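Local coordinates for mucus binding protein (Lactobacillus reuteri, PDB 3I57) that probably mediates adhesion of the bacterium to mucus, this piece being one type 2 repeat of a cell-wall-anchored protein that also binds immunoglobulins, at residues H75-S86 and R122-V133. Numbering follows the deposited sequence.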
loop_
_atom_site.group_PDB
_atom_site.type_symbol
_atom_site.label_atom_id
_atom_site.label_comp_id
_atom_site.label_asym_id
_atom_site.label_seq_id
_atom_site.Cartn_x
_atom_site.Cartn_y
_atom_site.Cartn_z
ATOM N N HIS A 75 0.744 -0.885 -14.828
ATOM C CA HIS A 75 -0.157 -0.184 -13.891
ATOM C C HIS A 75 0.424 1.205 -13.611
ATOM O O HIS A 75 1.602 1.305 -13.255
ATOM C CB HIS A 75 -0.239 -0.943 -12.568
ATOM C CG HIS A 75 -0.860 -2.299 -12.666
ATOM N ND1 HIS A 75 -1.299 -2.994 -11.555
ATOM C CD2 HIS A 75 -1.143 -3.078 -13.739
ATOM C CE1 HIS A 75 -1.805 -4.152 -11.943
ATOM N NE2 HIS A 75 -1.717 -4.229 -13.262
ATOM N N HIS A 76 -0.367 2.253 -13.794
ATOM C CA HIS A 76 0.077 3.584 -13.416
ATOM C C HIS A 76 0.216 3.686 -11.885
ATOM O O HIS A 76 -0.635 3.198 -11.134
ATOM C CB HIS A 76 -0.875 4.671 -13.945
ATOM C CG HIS A 76 -0.386 6.043 -13.629
ATOM N ND1 HIS A 76 0.737 6.580 -14.228
ATOM C CD2 HIS A 76 -0.761 6.924 -12.672
ATOM C CE1 HIS A 76 0.983 7.767 -13.702
ATOM N NE2 HIS A 76 0.084 8.004 -12.764
ATOM N N ARG A 77 1.308 4.295 -11.430
ATOM C CA ARG A 77 1.556 4.480 -10.003
ATOM C C ARG A 77 1.781 5.934 -9.649
ATOM O O ARG A 77 2.235 6.723 -10.482
ATOM C CB ARG A 77 2.749 3.631 -9.559
ATOM C CG ARG A 77 2.428 2.124 -9.596
ATOM C CD ARG A 77 3.605 1.221 -9.248
ATOM N NE ARG A 77 3.133 -0.158 -9.147
ATOM C CZ ARG A 77 2.993 -0.965 -10.196
ATOM N NH1 ARG A 77 3.309 -0.531 -11.407
ATOM N NH2 ARG A 77 2.534 -2.195 -10.027
ATOM N N GLU A 78 1.456 6.283 -8.412
ATOM C CA GLU A 78 1.693 7.626 -7.910
ATOM C C GLU A 78 2.099 7.541 -6.440
ATOM O O GLU A 78 1.563 6.743 -5.672
ATOM C CB GLU A 78 0.448 8.500 -8.073
ATOM C CG GLU A 78 -0.813 7.902 -7.448
ATOM C CD GLU A 78 -2.044 8.802 -7.596
ATOM O OE1 GLU A 78 -2.633 8.804 -8.703
ATOM O OE2 GLU A 78 -2.422 9.489 -6.606
ATOM N N ASN A 79 3.064 8.358 -6.056
ATOM C CA ASN A 79 3.470 8.381 -4.666
ATOM C C ASN A 79 2.383 9.028 -3.821
ATOM O O ASN A 79 1.831 10.077 -4.191
ATOM C CB ASN A 79 4.761 9.181 -4.490
ATOM C CG ASN A 79 5.888 8.683 -5.358
ATOM O OD1 ASN A 79 6.124 7.491 -5.465
ATOM N ND2 ASN A 79 6.627 9.620 -5.958
ATOM N N VAL A 80 2.074 8.420 -2.683
ATOM C CA VAL A 80 1.071 8.982 -1.779
ATOM C C VAL A 80 1.606 9.210 -0.360
ATOM O O VAL A 80 2.625 8.641 0.045
ATOM C CB VAL A 80 -0.242 8.109 -1.709
ATOM C CG1 VAL A 80 -0.908 7.996 -3.074
ATOM C CG2 VAL A 80 0.056 6.695 -1.142
ATOM N N ASP A 81 0.901 10.064 0.379
ATOM C CA ASP A 81 1.270 10.436 1.731
ATOM C C ASP A 81 0.744 9.368 2.714
ATOM O O ASP A 81 -0.064 8.526 2.350
ATOM C CB ASP A 81 0.705 11.833 2.046
ATOM C CG ASP A 81 1.303 12.942 1.139
ATOM O OD1 ASP A 81 2.405 12.742 0.575
ATOM O OD2 ASP A 81 0.691 14.029 0.978
ATOM N N PRO A 82 1.213 9.404 3.969
ATOM C CA PRO A 82 0.808 8.432 4.970
ATOM C C PRO A 82 -0.700 8.424 5.265
ATOM O O PRO A 82 -1.183 7.486 5.862
ATOM C CB PRO A 82 1.591 8.874 6.218
ATOM C CG PRO A 82 2.878 9.477 5.631
ATOM C CD PRO A 82 2.279 10.294 4.467
ATOM N N ASN A 83 -1.436 9.457 4.876
ATOM C CA ASN A 83 -2.851 9.499 5.215
ATOM C C ASN A 83 -3.698 8.864 4.141
ATOM O O ASN A 83 -4.916 8.838 4.246
ATOM C CB ASN A 83 -3.335 10.932 5.445
ATOM C CG ASN A 83 -2.454 11.685 6.412
ATOM O OD1 ASN A 83 -1.809 12.674 6.041
ATOM N ND2 ASN A 83 -2.374 11.195 7.642
ATOM N N HIS A 84 -3.062 8.361 3.103
ATOM C CA HIS A 84 -3.843 7.877 1.964
ATOM C C HIS A 84 -4.470 6.520 2.271
ATOM O O HIS A 84 -3.869 5.693 2.962
ATOM C CB HIS A 84 -2.979 7.825 0.709
ATOM C CG HIS A 84 -3.775 7.722 -0.560
ATOM N ND1 HIS A 84 -3.882 8.757 -1.465
ATOM C CD2 HIS A 84 -4.501 6.703 -1.066
ATOM C CE1 HIS A 84 -4.636 8.374 -2.486
ATOM N NE2 HIS A 84 -5.020 7.130 -2.270
ATOM N N SER A 85 -5.685 6.295 1.780
ATOM C CA SER A 85 -6.336 5.004 1.986
ATOM C C SER A 85 -5.827 3.998 0.949
ATOM O O SER A 85 -5.216 4.380 -0.055
ATOM C CB SER A 85 -7.861 5.122 1.908
ATOM O OG SER A 85 -8.256 5.587 0.627
ATOM N N SER A 86 -6.051 2.726 1.234
ATOM C CA SER A 86 -5.683 1.633 0.348
ATOM C C SER A 86 -6.800 0.603 0.286
ATOM O O SER A 86 -7.426 0.252 1.295
ATOM C CB SER A 86 -4.399 0.967 0.848
ATOM O OG SER A 86 -4.053 -0.155 0.042
ATOM N N ARG A 122 4.365 6.130 7.339
ATOM C CA ARG A 122 5.106 5.586 6.192
ATOM C C ARG A 122 4.431 6.090 4.920
ATOM O O ARG A 122 3.189 6.175 4.860
ATOM C CB ARG A 122 5.172 4.053 6.256
ATOM C CG ARG A 122 3.803 3.328 6.207
ATOM C CD ARG A 122 3.948 1.842 6.452
ATOM N NE ARG A 122 2.642 1.184 6.519
ATOM C CZ ARG A 122 2.483 -0.135 6.592
ATOM N NH1 ARG A 122 3.543 -0.938 6.576
ATOM N NH2 ARG A 122 1.262 -0.654 6.656
ATOM N N ASN A 123 5.244 6.482 3.938
ATOM C CA ASN A 123 4.715 6.850 2.636
ATOM C C ASN A 123 4.534 5.606 1.822
ATOM O O ASN A 123 5.013 4.558 2.189
ATOM C CB ASN A 123 5.651 7.815 1.912
ATOM C CG ASN A 123 5.533 9.201 2.475
ATOM O OD1 ASN A 123 5.033 10.123 1.820
ATOM N ND2 ASN A 123 5.906 9.338 3.719
ATOM N N GLY A 124 3.836 5.729 0.714
ATOM C CA GLY A 124 3.618 4.571 -0.136
ATOM C C GLY A 124 3.458 4.975 -1.591
ATOM O O GLY A 124 3.576 6.146 -1.956
ATOM N N VAL A 125 3.237 3.960 -2.424
ATOM C CA VAL A 125 3.018 4.158 -3.839
ATOM C C VAL A 125 1.710 3.450 -4.182
ATOM O O VAL A 125 1.576 2.225 -3.990
ATOM C CB VAL A 125 4.097 3.479 -4.624
ATOM C CG1 VAL A 125 3.755 3.499 -6.110
ATOM C CG2 VAL A 125 5.476 4.132 -4.332
ATOM N N LEU A 126 0.771 4.225 -4.711
ATOM C CA LEU A 126 -0.555 3.740 -5.022
ATOM C C LEU A 126 -0.541 3.190 -6.441
ATOM O O LEU A 126 0.024 3.793 -7.349
ATOM C CB LEU A 126 -1.573 4.871 -4.916
ATOM C CG LEU A 126 -2.929 4.592 -5.530
ATOM C CD1 LEU A 126 -3.694 3.576 -4.689
ATOM C CD2 LEU A 126 -3.680 5.933 -5.699
ATOM N N ASP A 127 -1.116 2.006 -6.589
ATOM C CA ASP A 127 -1.316 1.386 -7.894
ATOM C C ASP A 127 -2.716 1.791 -8.324
ATOM O O ASP A 127 -3.694 1.391 -7.709
ATOM C CB ASP A 127 -1.210 -0.128 -7.706
ATOM C CG ASP A 127 -1.442 -0.925 -9.008
ATOM O OD1 ASP A 127 -2.224 -0.475 -9.858
ATOM O OD2 ASP A 127 -0.867 -2.025 -9.145
ATOM N N ASP A 128 -2.794 2.614 -9.363
ATOM C CA ASP A 128 -4.052 3.133 -9.832
ATOM C C ASP A 128 -4.991 2.059 -10.383
ATOM O O ASP A 128 -6.204 2.292 -10.443
ATOM C CB ASP A 128 -3.809 4.194 -10.899
ATOM C CG ASP A 128 -3.430 5.546 -10.329
ATOM O OD1 ASP A 128 -3.629 5.823 -9.113
ATOM O OD2 ASP A 128 -2.943 6.353 -11.147
ATOM N N VAL A 129 -4.460 0.905 -10.799
ATOM C CA VAL A 129 -5.339 -0.157 -11.343
ATOM C C VAL A 129 -6.076 -0.894 -10.229
ATOM O O VAL A 129 -7.277 -1.169 -10.335
ATOM C CB VAL A 129 -4.566 -1.190 -12.158
ATOM C CG1 VAL A 129 -5.463 -2.419 -12.435
ATOM C CG2 VAL A 129 -4.077 -0.563 -13.472
ATOM N N THR A 130 -5.346 -1.210 -9.168
ATOM C CA THR A 130 -5.888 -1.998 -8.067
ATOM C C THR A 130 -6.435 -1.147 -6.907
ATOM O O THR A 130 -7.229 -1.648 -6.103
ATOM C CB THR A 130 -4.849 -2.967 -7.513
ATOM O OG1 THR A 130 -3.768 -2.214 -6.956
ATOM C CG2 THR A 130 -4.300 -3.880 -8.642
ATOM N N GLY A 131 -6.042 0.120 -6.811
ATOM C CA GLY A 131 -6.382 0.925 -5.624
ATOM C C GLY A 131 -5.582 0.625 -4.362
ATOM O O GLY A 131 -5.808 1.227 -3.305
ATOM N N ILE A 132 -4.617 -0.266 -4.480
ATOM C CA ILE A 132 -3.796 -0.704 -3.349
ATOM C C ILE A 132 -2.522 0.121 -3.239
ATOM O O ILE A 132 -1.819 0.366 -4.241
ATOM C CB ILE A 132 -3.421 -2.191 -3.479
ATOM C CG1 ILE A 132 -4.689 -3.045 -3.633
ATOM C CG2 ILE A 132 -2.502 -2.670 -2.297
ATOM C CD1 ILE A 132 -4.404 -4.551 -3.976
ATOM N N VAL A 133 -2.218 0.561 -2.013
ATOM C CA VAL A 133 -0.961 1.247 -1.782
ATOM C C VAL A 133 0.082 0.230 -1.340
ATOM O O VAL A 133 -0.153 -0.529 -0.398
ATOM C CB VAL A 133 -1.101 2.274 -0.640
ATOM C CG1 VAL A 133 0.246 2.929 -0.351
ATOM C CG2 VAL A 133 -2.121 3.367 -1.027
HETATM O O HOH W 1 1.895 -2.563 -7.248
#
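His75 sends ND1 to Asp127 OD2 at 2.6 Å, a nearly straight bond that lies in the imidazole plane and uses the syn lone pair of the oxygen. Ring and carboxylate planes are turned 63° apart. Val129 sits over one face of the same ring, its CB 3.9 Å from the ring centroid in a CH-pi contact. The guanidinium of Arg77 approaches Asp127 directly through charge alone: NH2 stands 3.5 Å from OD2, which lies well out of the guanidinium plane, while Glu12 gives this arginine a stronger partner. A water accepting from Arg77 NH2 also links the two groups, its bond to Asp127 OD2 weak. Asp127 OD1 is met nearly head-on by the backbone N of Val129 at 2.8 Å, closing an Asx turn, and from above the carboxylate plane by that of Thr130, a longer bond; the extended chi1 of 178° sets the carboxylate there. Replacing Asp127 by alanine is likely to leave His75 ND1 without its acceptor and the N-H groups of Val129 and Thr130 without their side-chain partner. This cluster sits at one end of the antiparallel pairing of Arg77-Val80 with Gly124-Asp127, which joins the N-terminal ubiquitin-like (beta-grasp) part of the repeat to the Muc B2-like part. Glu78 with Leu126 and Val80 with Gly124 form hydrogen-bonded pairs. On their face, Val80 CG1 packs 3.7 Å from Leu126 CB and also lies over the His84 ring. Farther out, the chain after the Asp81-His84 type I turn comes back to Val133, whose N donates to Ser86 OG at 2.8 Å; Asp88 holds the same hydroxyl. At the other end, Asp10 binds His75 NE2, fixing both ring nitrogens.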